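Local coordinates for protein alginate lyase (Bacteroides ovatus, PDB 3NNB) that probably cleaves alginate by beta-elimination, as a largely helical polysaccharide lyase, at residues 226-231 with 289-294; 277-282 with 344-349; 298-303 with 309-314; 318-323 with 328-333. All coordinates share one frame; numbering follows the deposited sequence.

Contact 1: residues 226-231 with 289-294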
loop_
_atom_site.group_PDB
_atom_site.type_symbol
_atom_site.label_atom_id
_atom_site.label_comp_id
_atom_site.label_asym_id
_atom_site.label_seq_id
_atom_site.Cartn_x
_atom_site.Cartn_y
_atom_site.Cartn_z
ATOM N N TYR A 226 -3.921 3.917 8.236
ATOM C CA TYR A 226 -4.685 5.173 8.041
ATOM C C TYR A 226 -3.752 6.349 8.143
ATOM O O TYR A 226 -3.789 7.245 7.319
ATOM C CB TYR A 226 -5.803 5.275 9.059
ATOM C CG TYR A 226 -6.546 6.601 9.009
ATOM C CD1 TYR A 226 -6.057 7.700 9.689
ATOM C CD2 TYR A 226 -7.716 6.749 8.252
ATOM C CE1 TYR A 226 -6.719 8.922 9.676
ATOM C CE2 TYR A 226 -8.406 7.984 8.223
ATOM C CZ TYR A 226 -7.907 9.057 8.936
ATOM O OH TYR A 226 -8.518 10.325 8.972
ATOM N N ASP A 227 -2.911 6.336 9.169
ATOM C CA ASP A 227 -1.996 7.472 9.382
ATOM C C ASP A 227 -1.015 7.623 8.220
ATOM O O ASP A 227 -0.706 8.726 7.792
ATOM C CB ASP A 227 -1.220 7.331 10.680
ATOM C CG ASP A 227 -2.040 7.664 11.905
ATOM O OD1 ASP A 227 -3.245 7.967 11.804
ATOM O OD2 ASP A 227 -1.460 7.615 13.019
ATOM N N VAL A 228 -0.456 6.502 7.744
ATOM C CA VAL A 228 0.452 6.564 6.590
ATOM C C VAL A 228 -0.218 7.191 5.366
ATOM O O VAL A 228 0.353 8.058 4.700
ATOM C CB VAL A 228 1.065 5.172 6.215
ATOM C CG1 VAL A 228 2.087 5.315 5.102
ATOM C CG2 VAL A 228 1.719 4.537 7.443
ATOM N N GLN A 229 -1.439 6.751 5.090
ATOM C CA GLN A 229 -2.148 7.244 3.920
ATOM C C GLN A 229 -2.469 8.722 4.125
ATOM O O GLN A 229 -2.240 9.525 3.239
ATOM C CB GLN A 229 -3.469 6.471 3.749
ATOM C CG GLN A 229 -3.327 4.998 3.426
ATOM C CD GLN A 229 -4.628 4.427 2.866
ATOM O OE1 GLN A 229 -5.020 4.764 1.740
ATOM N NE2 GLN A 229 -5.286 3.527 3.632
ATOM N N LEU A 230 -2.967 9.098 5.308
ATOM C CA LEU A 230 -3.280 10.522 5.550
ATOM C C LEU A 230 -2.025 11.392 5.318
ATOM O O LEU A 230 -2.074 12.460 4.679
ATOM C CB LEU A 230 -3.842 10.727 6.954
ATOM C CG LEU A 230 -4.355 12.149 7.245
ATOM C CD1 LEU A 230 -5.656 12.412 6.471
ATOM C CD2 LEU A 230 -4.561 12.309 8.780
ATOM N N THR A 231 -0.891 10.902 5.804
ATOM C CA THR A 231 0.382 11.640 5.713
ATOM C C THR A 231 0.790 11.800 4.251
ATOM O O THR A 231 1.103 12.902 3.798
ATOM C CB THR A 231 1.452 10.971 6.526
ATOM O OG1 THR A 231 1.044 10.923 7.898
ATOM C CG2 THR A 231 2.789 11.764 6.449
ATOM N N CYS A 289 8.357 5.461 8.007
ATOM C CA CYS A 289 9.748 5.892 8.262
ATOM C C CYS A 289 10.307 6.592 7.027
ATOM O O CYS A 289 10.997 7.610 7.150
ATOM C CB CYS A 289 10.634 4.683 8.579
ATOM S SG CYS A 289 10.286 3.912 10.182
ATOM N N SER A 290 10.012 6.039 5.836
ATOM C CA SER A 290 10.495 6.615 4.577
ATOM C C SER A 290 9.908 8.007 4.353
ATOM O O SER A 290 10.648 8.979 4.132
ATOM C CB SER A 290 10.174 5.686 3.397
ATOM O OG SER A 290 10.826 4.436 3.586
ATOM N N ILE A 291 8.576 8.133 4.468
ATOM C CA ILE A 291 7.934 9.444 4.332
ATOM C C ILE A 291 8.496 10.445 5.330
ATOM O O ILE A 291 8.896 11.559 4.954
ATOM C CB ILE A 291 6.429 9.356 4.534
ATOM C CG1 ILE A 291 5.835 8.475 3.442
ATOM C CG2 ILE A 291 5.774 10.757 4.483
ATOM C CD1 ILE A 291 4.363 8.066 3.749
ATOM N N ALA A 292 8.577 10.027 6.596
ATOM C CA ALA A 292 9.058 10.881 7.676
ATOM C C ALA A 292 10.486 11.354 7.446
ATOM O O ALA A 292 10.833 12.506 7.764
ATOM C CB ALA A 292 8.915 10.130 9.001
ATOM N N SER A 293 11.328 10.501 6.900
ATOM C CA SER A 293 12.744 10.856 6.694
ATOM C C SER A 293 12.861 12.036 5.740
ATOM O O SER A 293 13.808 12.844 5.795
ATOM C CB SER A 293 13.545 9.671 6.134
ATOM O OG SER A 293 13.192 9.395 4.790
ATOM N N THR A 294 11.931 12.121 4.803
ATOM C CA THR A 294 11.985 13.226 3.822
ATOM C C THR A 294 11.698 14.589 4.479
ATOM O O THR A 294 12.036 15.634 3.901
ATOM C CB THR A 294 11.047 13.000 2.623
ATOM O OG1 THR A 294 9.674 13.194 2.974
ATOM C CG2 THR A 294 11.291 11.633 1.962
#
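Ile291 reaches from one helix to another and touches Val228 and Thr231, which sit three residues apart on the facing helix. Its two branches divide the work. The delta methyl, Ile291 CD1, ends 3.8 Å from Val228 CG1, while the gamma methyl, Ile291 CG2, lies 3.7 Å from Thr231 CG2. With CG1 of Ile291 anti to its own carbonyl carbon (chi1 -63°) and the chain extended beyond it, CD1 is carried forward to the valine while CG2 remains near the threonine. Both pairs meet at an oblique angle, methyl against methyl. Behind this first shell, the rotation of Thr231 is set by its hydroxyl: OG1 donates to Asp227 O at 2.8 Å, and the backbone N of Thr231 gives its helical bond to the same oxygen at 3.0 Å. The two donors approach that carbonyl from opposite faces of its plane. This grip turns the polar atom back to its own helix and presents CG2 to Ile291. With an alanine here both methyl and hydroxyl go, which would probably open a gap beside Ile291 CG2 and cost Asp227 O one of these two donors. Farther out, Ala232 and Leu235 of helix 221-236 also pack on Ile291, Met288 touches both Val228 and Thr231, and Thr246 and Ile247 of helix 240-258 cover Thr231. All three touching residues are buried, and the segments approach no closer than 8.0 Å between CA atoms (Thr231 to Ile291). Helices 221-236 and 274-293 are therefore joined here by apolar dispersion contacts, with the buried threonine hydroxyl satisfied within its own helix.

Contact 2: residues 277-282 with 344-349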
loop_
_atom_site.group_PDB
_atom_site.type_symbol
_atom_site.label_atom_id
_atom_site.label_comp_id
_atom_site.label_asym_id
_atom_site.label_seq_id
_atom_site.Cartn_x
_atom_site.Cartn_y
_atom_site.Cartn_z
ATOM N N TYR A 277 0.370 -10.692 8.473
ATOM C CA TYR A 277 -0.024 -9.425 9.060
ATOM C C TYR A 277 1.124 -8.747 9.848
ATOM O O TYR A 277 1.193 -7.509 9.895
ATOM C CB TYR A 277 -1.290 -9.584 9.914
ATOM C CG TYR A 277 -2.537 -9.505 9.070
ATOM C CD1 TYR A 277 -2.895 -8.326 8.464
ATOM C CD2 TYR A 277 -3.291 -10.651 8.748
ATOM C CE1 TYR A 277 -4.025 -8.237 7.645
ATOM C CE2 TYR A 277 -4.428 -10.558 7.914
ATOM C CZ TYR A 277 -4.792 -9.352 7.393
ATOM O OH TYR A 277 -5.878 -9.264 6.537
ATOM N N THR A 278 1.966 -9.543 10.506
ATOM C CA THR A 278 3.157 -8.990 11.174
ATOM C C THR A 278 3.988 -8.238 10.114
ATOM O O THR A 278 4.449 -7.109 10.332
ATOM C CB THR A 278 3.995 -10.100 11.797
ATOM O OG1 THR A 278 3.316 -10.636 12.951
ATOM C CG2 THR A 278 5.397 -9.594 12.223
ATOM N N ILE A 279 4.175 -8.861 8.971
ATOM C CA ILE A 279 4.953 -8.250 7.872
ATOM C C ILE A 279 4.233 -7.046 7.211
ATOM O O ILE A 279 4.846 -6.053 6.914
ATOM C CB ILE A 279 5.319 -9.343 6.810
ATOM C CG1 ILE A 279 6.302 -10.337 7.422
ATOM C CG2 ILE A 279 5.853 -8.704 5.507
ATOM C CD1 ILE A 279 6.531 -11.594 6.569
ATOM N N PHE A 280 2.936 -7.185 6.989
ATOM C CA PHE A 280 2.080 -6.114 6.444
ATOM C C PHE A 280 2.243 -4.858 7.284
ATOM O O PHE A 280 2.520 -3.765 6.750
ATOM C CB PHE A 280 0.645 -6.621 6.510
ATOM C CG PHE A 280 -0.408 -5.799 5.754
ATOM C CD1 PHE A 280 -0.391 -5.683 4.379
ATOM C CD2 PHE A 280 -1.478 -5.243 6.450
ATOM C CE1 PHE A 280 -1.424 -5.015 3.706
ATOM C CE2 PHE A 280 -2.489 -4.575 5.797
ATOM C CZ PHE A 280 -2.470 -4.464 4.433
ATOM N N ASN A 281 2.138 -5.000 8.598
ATOM C CA ASN A 281 2.219 -3.841 9.494
ATOM C C ASN A 281 3.638 -3.292 9.541
ATOM O O ASN A 281 3.823 -2.107 9.487
ATOM C CB ASN A 281 1.701 -4.203 10.897
ATOM C CG ASN A 281 1.000 -3.075 11.599
ATOM O OD1 ASN A 281 0.485 -2.139 10.983
ATOM N ND2 ASN A 281 0.883 -3.198 12.925
ATOM N N LEU A 282 4.635 -4.175 9.618
ATOM C CA LEU A 282 6.036 -3.721 9.591
ATOM C C LEU A 282 6.359 -2.964 8.299
ATOM O O LEU A 282 7.071 -1.937 8.326
ATOM C CB LEU A 282 7.005 -4.901 9.763
ATOM C CG LEU A 282 7.498 -5.176 11.162
ATOM C CD1 LEU A 282 8.108 -6.588 11.226
ATOM C CD2 LEU A 282 8.491 -4.038 11.603
ATOM N N CYS A 344 12.479 -11.139 4.033
ATOM C CA CYS A 344 13.836 -10.827 3.617
ATOM C C CYS A 344 13.944 -9.402 3.023
ATOM O O CYS A 344 15.008 -8.740 3.147
ATOM C CB CYS A 344 14.298 -11.853 2.571
ATOM S SG CYS A 344 14.537 -13.519 3.249
ATOM N N TRP A 345 12.864 -8.941 2.368
ATOM C CA TRP A 345 12.816 -7.582 1.842
ATOM C C TRP A 345 12.437 -6.551 2.908
ATOM O O TRP A 345 12.877 -5.412 2.828
ATOM C CB TRP A 345 11.938 -7.516 0.593
ATOM C CG TRP A 345 12.641 -8.188 -0.507
ATOM C CD1 TRP A 345 12.499 -9.468 -0.913
ATOM C CD2 TRP A 345 13.681 -7.614 -1.332
ATOM N NE1 TRP A 345 13.397 -9.741 -1.925
ATOM C CE2 TRP A 345 14.103 -8.610 -2.218
ATOM C CE3 TRP A 345 14.272 -6.352 -1.411
ATOM C CZ2 TRP A 345 15.106 -8.383 -3.166
ATOM C CZ3 TRP A 345 15.269 -6.143 -2.338
ATOM C CH2 TRP A 345 15.678 -7.150 -3.197
ATOM N N ILE A 346 11.676 -6.933 3.935
ATOM C CA ILE A 346 11.578 -6.092 5.120
ATOM C C ILE A 346 12.983 -5.780 5.653
ATOM O O ILE A 346 13.258 -4.630 6.043
ATOM C CB ILE A 346 10.663 -6.755 6.208
ATOM C CG1 ILE A 346 9.189 -6.791 5.737
ATOM C CG2 ILE A 346 10.771 -6.073 7.575
ATOM C CD1 ILE A 346 8.478 -5.407 5.547
ATOM N N LEU A 347 13.853 -6.802 5.709
ATOM C CA LEU A 347 15.196 -6.627 6.230
ATOM C C LEU A 347 16.068 -5.703 5.369
ATOM O O LEU A 347 16.763 -4.852 5.897
ATOM C CB LEU A 347 15.883 -7.970 6.441
ATOM C CG LEU A 347 15.296 -8.826 7.549
ATOM C CD1 LEU A 347 16.171 -10.049 7.708
ATOM C CD2 LEU A 347 15.175 -8.078 8.885
ATOM N N ARG A 348 15.962 -5.827 4.047
ATOM C CA ARG A 348 16.591 -4.848 3.133
ATOM C C ARG A 348 16.163 -3.422 3.440
ATOM O O ARG A 348 16.987 -2.521 3.560
ATOM C CB ARG A 348 16.190 -5.186 1.699
ATOM C CG ARG A 348 16.563 -4.170 0.631
ATOM C CD ARG A 348 18.070 -3.958 0.421
ATOM N NE ARG A 348 18.759 -5.150 -0.064
ATOM C CZ ARG A 348 18.944 -5.500 -1.344
ATOM N NH1 ARG A 348 18.489 -4.779 -2.358
ATOM N NH2 ARG A 348 19.590 -6.612 -1.616
ATOM N N ARG A 349 14.865 -3.226 3.603
ATOM C CA ARG A 349 14.329 -1.894 3.829
ATOM C C ARG A 349 14.771 -1.342 5.169
ATOM O O ARG A 349 15.134 -0.158 5.273
ATOM C CB ARG A 349 12.814 -1.935 3.683
ATOM C CG ARG A 349 12.401 -2.330 2.277
ATOM C CD ARG A 349 10.964 -2.781 2.198
ATOM N NE ARG A 349 10.039 -1.718 2.542
ATOM C CZ ARG A 349 8.704 -1.888 2.651
ATOM N NH1 ARG A 349 8.102 -3.076 2.414
ATOM N NH2 ARG A 349 7.983 -0.847 2.962
#
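Ile346 points from helix 336-351 at helix 274-293 and enters between Ile279 and Leu282. Its CB leaves the backbone toward the facing helix, and the chain then bends twice: chi1 of -68° sets CG1 anti to the carbonyl carbon, and the next torsion is also near -60° (chi2 -65°), so the chain is folded and not extended. CG1 itself makes the nearest side-chain contact, 3.9 Å from the gamma methyl of Ile279 (Ile346 CG1 to Ile279 CG2). Beyond it, the fold of chi2 brings Ile346 CD1 over the backbone of helix 274-293, 3.9 Å from Ile279 O and 4.2 Å from Leu282 C. The same methyl reaches the base of the leucine side chain less closely, at 4.5 Å (Ile346 CD1 to Leu282 CB). The other branch, CG2, is taken up by Leu314 of helix 310-317, which packs on Leu282 as well, making a third wall to the contact. Ile279 and Ile346 are also the pair with the nearest CA atoms, 7.5 Å apart, which places the isoleucine contact where the two segments come closest. In one of its two modelled conformers Arg349 reaches Asp287, so this charged link is doubtful. The three touching residues are buried, and from helix 274-293 aliphatic carbon and the carbonyl oxygen of Ile279 meet the inserted methyl; within the two segments, the join therefore rests on dispersion and on exclusion of water from aliphatic surface.

Contact 3: residues 298-303 with 309-314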
loop_
_atom_site.group_PDB
_atom_site.type_symbol
_atom_site.label_atom_id
_atom_site.label_comp_id
_atom_site.label_asym_id
_atom_site.label_seq_id
_atom_site.Cartn_x
_atom_site.Cartn_y
_atom_site.Cartn_z
ATOM N N ASP A 298 12.525 11.430 12.619
ATOM C CA ASP A 298 13.093 10.095 12.846
ATOM C C ASP A 298 12.037 9.215 13.527
ATOM O O ASP A 298 12.032 9.064 14.734
ATOM C CB ASP A 298 14.335 10.197 13.717
ATOM C CG ASP A 298 15.075 8.873 13.823
ATOM O OD1 ASP A 298 14.530 7.814 13.383
ATOM O OD2 ASP A 298 16.194 8.873 14.362
ATOM N N ILE A 299 11.160 8.627 12.725
ATOM C CA ILE A 299 10.184 7.668 13.234
ATOM C C ILE A 299 10.880 6.323 13.521
ATOM O O ILE A 299 10.559 5.637 14.499
ATOM C CB ILE A 299 9.060 7.495 12.214
ATOM C CG1 ILE A 299 8.206 8.768 12.157
ATOM C CG2 ILE A 299 8.201 6.214 12.479
ATOM C CD1 ILE A 299 7.444 9.069 13.485
ATOM N N TYR A 300 11.850 5.943 12.691
ATOM C CA TYR A 300 12.444 4.609 12.823
ATOM C C TYR A 300 12.977 4.341 14.240
ATOM O O TYR A 300 12.764 3.265 14.789
ATOM C CB TYR A 300 13.562 4.379 11.805
ATOM C CG TYR A 300 14.103 2.978 11.827
ATOM C CD1 TYR A 300 15.140 2.627 12.660
ATOM C CD2 TYR A 300 13.548 1.964 11.011
ATOM C CE1 TYR A 300 15.625 1.317 12.673
ATOM C CE2 TYR A 300 13.991 0.693 11.031
ATOM C CZ TYR A 300 15.024 0.351 11.878
ATOM O OH TYR A 300 15.483 -0.931 11.877
ATOM N N ASN A 301 13.691 5.315 14.808
ATOM C CA ASN A 301 14.343 5.144 16.089
ATOM C C ASN A 301 13.459 5.494 17.299
ATOM O O ASN A 301 13.928 5.430 18.445
ATOM C CB ASN A 301 15.651 5.985 16.094
ATOM C CG ASN A 301 16.671 5.441 15.135
ATOM O OD1 ASN A 301 17.107 6.129 14.169
ATOM N ND2 ASN A 301 17.045 4.193 15.344
ATOM N N ALA A 302 12.186 5.827 17.051
ATOM C CA ALA A 302 11.263 6.211 18.130
ATOM C C ALA A 302 11.085 5.030 19.063
ATOM O O ALA A 302 10.736 3.944 18.625
ATOM C CB ALA A 302 9.906 6.684 17.596
ATOM N N THR A 303 11.362 5.250 20.345
ATOM C CA THR A 303 11.409 4.148 21.318
ATOM C C THR A 303 10.688 4.578 22.565
ATOM O O THR A 303 10.913 5.685 23.051
ATOM C CB THR A 303 12.873 3.781 21.670
ATOM O OG1 THR A 303 13.601 3.510 20.473
ATOM C CG2 THR A 303 12.941 2.538 22.569
ATOM N N SER A 309 9.461 -0.432 19.970
ATOM C CA SER A 309 10.042 0.242 18.822
ATOM C C SER A 309 9.922 -0.620 17.577
ATOM O O SER A 309 9.673 -1.831 17.665
ATOM C CB SER A 309 11.534 0.501 19.100
ATOM O OG SER A 309 12.298 -0.703 19.087
ATOM N N ILE A 310 10.154 -0.022 16.413
ATOM C CA ILE A 310 10.273 -0.804 15.177
ATOM C C ILE A 310 11.407 -1.825 15.252
ATOM O O ILE A 310 11.268 -2.972 14.797
ATOM C CB ILE A 310 10.419 0.127 13.958
ATOM C CG1 ILE A 310 9.121 0.945 13.767
ATOM C CG2 ILE A 310 10.798 -0.696 12.701
ATOM C CD1 ILE A 310 9.248 2.088 12.720
ATOM N N THR A 311 12.526 -1.459 15.893
ATOM C CA THR A 311 13.607 -2.410 16.074
ATOM C C THR A 311 13.126 -3.638 16.876
ATOM O O THR A 311 13.434 -4.761 16.518
ATOM C CB THR A 311 14.815 -1.760 16.793
ATOM O OG1 THR A 311 15.348 -0.712 15.957
ATOM C CG2 THR A 311 15.912 -2.813 17.076
ATOM N N ALA A 312 12.343 -3.425 17.921
ATOM C CA ALA A 312 11.857 -4.550 18.715
ATOM C C ALA A 312 10.969 -5.442 17.863
ATOM O O ALA A 312 11.091 -6.663 17.880
ATOM C CB ALA A 312 11.122 -4.078 19.927
ATOM N N ALA A 313 10.146 -4.805 17.047
ATOM C CA ALA A 313 9.230 -5.557 16.195
ATOM C C ALA A 313 10.006 -6.417 15.171
ATOM O O ALA A 313 9.612 -7.536 14.851
ATOM C CB ALA A 313 8.208 -4.599 15.515
ATOM N N LEU A 314 11.083 -5.863 14.603
ATOM C CA LEU A 314 11.956 -6.589 13.702
ATOM C C LEU A 314 12.676 -7.733 14.381
ATOM O O LEU A 314 12.782 -8.835 13.809
ATOM C CB LEU A 314 12.996 -5.625 13.096
ATOM C CG LEU A 314 12.452 -4.616 12.081
ATOM C CD1 LEU A 314 13.495 -3.494 11.884
ATOM C CD2 LEU A 314 12.131 -5.249 10.700
HETATM O O HOH W 1 13.657 1.234 16.395
HETATM O O HOH W 2 10.325 2.755 16.234
HETATM O O HOH W 3 17.101 -1.562 13.994
#
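The backbone of 298-303 makes a type I beta turn from Ile299 to Ala302, and the chain then comes back beside the start of helix 310-317, with the CA atoms of Tyr300 and Ile310 6.3 Å apart and those of Thr303 and Ser309 at 4.8 Å. Tyr300 carries most of the side-chain contact. Its CG stands anti to the main-chain nitrogen (chi1 -175°), which sends the ring along the first turn of the helix. Ile310 CG2 approaches Tyr300 CE2 to 3.9 Å on an oblique line, and Leu314 CD1 comes within 3.2 Å of Tyr300 OH. Water 3 lies at the edge of the ring, in its plane, and is hydrogen-bonded to both Tyr300 OH and Thr311 OG1. Ser309 is the N-cap of the helix, its OG accepting from Ala312 N; on the opposing side, Asp298 OD1 accepts from Asn301 N in an Asx motif, at 3.0 Å and from above the carboxylate plane. Waters bridge the two backbones: water 1 donates to Tyr300 O and accepts from Thr311 N, and water 2 accepts from Ile310 N. The amides of Ile310 and Thr311 are thus served by water, while Ala312 N is taken by the Ser309 cap. A leucine in place of Tyr300 lacks the ring and hydroxyl, and would probably leave a gap beside Ile310 CG2 and water 3 without its phenolic partner, breaking the bridge to Thr311 OG1. Outside the pair, Phe353 lies nearly parallel to the Tyr300 ring, and Cys289 of helix 274-293 touches Ile299, Tyr300 and Ile310.

Contact 4: residues 318-323 with 328-333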
loop_
_atom_site.group_PDB
_atom_site.type_symbol
_atom_site.label_atom_id
_atom_site.label_comp_id
_atom_site.label_asym_id
_atom_site.label_seq_id
_atom_site.Cartn_x
_atom_site.Cartn_y
_atom_site.Cartn_z
ATOM N N ILE A 318 12.873 -11.724 13.125
ATOM C CA ILE A 318 14.092 -12.246 12.495
ATOM C C ILE A 318 14.356 -13.742 12.738
ATOM O O ILE A 318 14.674 -14.452 11.798
ATOM C CB ILE A 318 15.326 -11.375 12.874
ATOM C CG1 ILE A 318 15.270 -10.097 12.052
ATOM C CG2 ILE A 318 16.671 -12.163 12.640
ATOM C CD1 ILE A 318 16.115 -8.930 12.552
ATOM N N PRO A 319 14.219 -14.233 13.981
ATOM C CA PRO A 319 14.565 -15.658 14.192
ATOM C C PRO A 319 13.760 -16.644 13.383
ATOM O O PRO A 319 14.185 -17.797 13.184
ATOM C CB PRO A 319 14.339 -15.856 15.689
ATOM C CG PRO A 319 14.510 -14.467 16.272
ATOM C CD PRO A 319 13.945 -13.538 15.250
ATOM N N TYR A 320 12.583 -16.213 12.920
ATOM C CA TYR A 320 11.740 -17.084 12.155
ATOM C C TYR A 320 12.064 -17.098 10.683
ATOM O O TYR A 320 11.577 -17.949 9.959
ATOM C CB TYR A 320 10.268 -16.709 12.366
ATOM C CG TYR A 320 9.818 -16.888 13.795
ATOM C CD1 TYR A 320 9.612 -18.161 14.334
ATOM C CD2 TYR A 320 9.579 -15.780 14.615
ATOM C CE1 TYR A 320 9.197 -18.324 15.648
ATOM C CE2 TYR A 320 9.160 -15.921 15.906
ATOM C CZ TYR A 320 8.970 -17.199 16.424
ATOM O OH TYR A 320 8.533 -17.287 17.700
ATOM N N ILE A 321 12.906 -16.174 10.249
ATOM C CA ILE A 321 13.260 -16.115 8.846
ATOM C C ILE A 321 14.239 -17.225 8.554
ATOM O O ILE A 321 15.271 -17.355 9.232
ATOM C CB ILE A 321 13.845 -14.734 8.434
ATOM C CG1 ILE A 321 12.828 -13.627 8.698
ATOM C CG2 ILE A 321 14.228 -14.754 6.958
ATOM C CD1 ILE A 321 13.356 -12.204 8.431
ATOM N N GLY A 322 13.881 -18.077 7.608
ATOM C CA GLY A 322 14.691 -19.248 7.288
ATOM C C GLY A 322 14.466 -20.476 8.158
ATOM O O GLY A 322 15.109 -21.505 7.949
ATOM N N LYS A 323 13.535 -20.394 9.108
ATOM C CA LYS A 323 13.172 -21.506 9.988
ATOM C C LYS A 323 11.871 -22.096 9.498
ATOM O O LYS A 323 11.044 -21.370 8.971
ATOM C CB LYS A 323 12.976 -20.955 11.393
ATOM C CG LYS A 323 13.268 -21.863 12.518
ATOM C CD LYS A 323 13.218 -21.137 13.853
ATOM C CE LYS A 323 14.597 -20.700 14.340
ATOM N NZ LYS A 323 14.568 -20.344 15.758
ATOM N N TRP A 328 7.169 -21.738 14.038
ATOM C CA TRP A 328 6.366 -20.519 14.178
ATOM C C TRP A 328 5.107 -20.835 14.996
ATOM O O TRP A 328 4.220 -21.555 14.542
ATOM C CB TRP A 328 5.973 -20.038 12.762
ATOM C CG TRP A 328 4.996 -18.937 12.674
ATOM C CD1 TRP A 328 3.751 -19.023 12.137
ATOM C CD2 TRP A 328 5.209 -17.558 12.984
ATOM N NE1 TRP A 328 3.135 -17.792 12.152
ATOM C CE2 TRP A 328 4.011 -16.867 12.668
ATOM C CE3 TRP A 328 6.272 -16.838 13.520
ATOM C CZ2 TRP A 328 3.855 -15.500 12.887
ATOM C CZ3 TRP A 328 6.104 -15.476 13.739
ATOM C CH2 TRP A 328 4.905 -14.823 13.409
ATOM N N PRO A 329 5.027 -20.304 16.232
ATOM C CA PRO A 329 3.978 -20.699 17.153
ATOM C C PRO A 329 2.666 -19.889 17.041
ATOM O O PRO A 329 1.987 -19.673 18.031
ATOM C CB PRO A 329 4.653 -20.506 18.510
ATOM C CG PRO A 329 5.552 -19.275 18.279
ATOM C CD PRO A 329 6.021 -19.400 16.872
ATOM N N TYR A 330 2.346 -19.458 15.826
ATOM C CA TYR A 330 1.136 -18.724 15.514
ATOM C C TYR A 330 0.609 -19.348 14.216
ATOM O O TYR A 330 1.266 -20.185 13.599
ATOM C CB TYR A 330 1.454 -17.233 15.284
ATOM C CG TYR A 330 2.252 -16.631 16.440
ATOM C CD1 TYR A 330 1.615 -16.253 17.618
ATOM C CD2 TYR A 330 3.631 -16.517 16.394
ATOM C CE1 TYR A 330 2.325 -15.730 18.683
ATOM C CE2 TYR A 330 4.342 -16.045 17.463
ATOM C CZ TYR A 330 3.674 -15.650 18.605
ATOM O OH TYR A 330 4.386 -15.170 19.703
ATOM N N GLN A 331 -0.551 -18.900 13.767
ATOM C CA GLN A 331 -1.094 -19.406 12.537
ATOM C C GLN A 331 -0.448 -18.743 11.306
ATOM O O GLN A 331 -0.052 -17.570 11.333
ATOM C CB GLN A 331 -2.604 -19.190 12.507
ATOM C CG GLN A 331 -3.381 -19.859 13.629
ATOM C CD GLN A 331 -4.876 -19.493 13.579
ATOM O OE1 GLN A 331 -5.632 -20.168 12.923
ATOM N NE2 GLN A 331 -5.245 -18.352 14.173
ATOM N N GLN A 332 -0.419 -19.470 10.186
ATOM C CA GLN A 332 -0.130 -18.906 8.888
ATOM C C GLN A 332 -0.680 -19.891 7.870
ATOM O O GLN A 332 0.013 -20.813 7.404
ATOM C CB GLN A 332 1.348 -18.617 8.624
ATOM C CG GLN A 332 1.628 -17.981 7.296
ATOM C CD GLN A 332 1.042 -16.579 7.092
ATOM O OE1 GLN A 332 0.852 -15.805 8.056
ATOM N NE2 GLN A 332 0.682 -16.265 5.819
ATOM N N ILE A 333 -1.942 -19.694 7.549
ATOM C CA ILE A 333 -2.710 -20.721 6.843
ATOM C C ILE A 333 -2.401 -20.885 5.349
ATOM O O ILE A 333 -2.838 -21.868 4.738
ATOM C CB ILE A 333 -4.232 -20.547 7.052
ATOM C CG1 ILE A 333 -4.704 -19.186 6.482
ATOM C CG2 ILE A 333 -4.607 -20.747 8.554
ATOM C CD1 ILE A 333 -6.235 -19.007 6.401
#
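The ring of Tyr320 receives the edge of Trp328 on one face: Trp328 CE3 stands 3.5 Å above the plane, over the ring centre. The planes are at 87° and the centroid of the tryptophan six-membered ring is 4.8 Å from that of the tyrosine, which defines a T-shaped (edge-to-face) stack. The nearest carbons are Tyr320 CG and Trp328 CE3, 3.6 Å apart. One face of the indole is in turn covered by Tyr330, whose CD2 sits above the plane, offset toward the rim, with Trp328 CD2 near the plane of the Tyr330 ring. The proline that follows the tryptophan extends the contact to the far end of the phenol: Pro329 CD lies 3.4 Å from Tyr320 OH, and the two side chains cross at about a right angle. For Trp328, a chi1 of 171°, with CG anti to the backbone N, swings the benzo edge toward Tyr320, while on the pyrrole side NE1 gives a weak but nearly straight bond to Gln331 O (3.3 Å, 168°). Ala274 and Leu275 at the start of helix 274-293 also touch the indole. The tyrosine begins a type II beta turn, Tyr320 to Lys323, with Gly322 at a positive phi, and Gln340 of helix 336-351 bonds to both Tyr320 O and Gly322 N. This is an aromatic cluster within the connection between helices 310-317 and 336-351, bringing the two limbs of that loop together beside the start of helix 274-293.

In the fold
Helix 274-293 connects contacts 1 and 2, whose centres are 16 Å apart and which do not touch. Contact 3 lies against both: Cys289 SG is 3.3 Å from Ile310 CD1 on the side of contact 1, and Ile346 CG2 is 3.5 Å from Leu314 CD2 on the side of contact 2. Contact 4 joins contact 2 through Leu347 CD1 and Ile321 CD1, 3.6 Å apart. Along the chain, contacts 3 and 4 are both nested in the loop closed by contact 2, whereas contacts 1 and 2 cross. None of the four includes the sodium ligands Glu182, Ser184 and Phe187; together they describe packing of the helical domain.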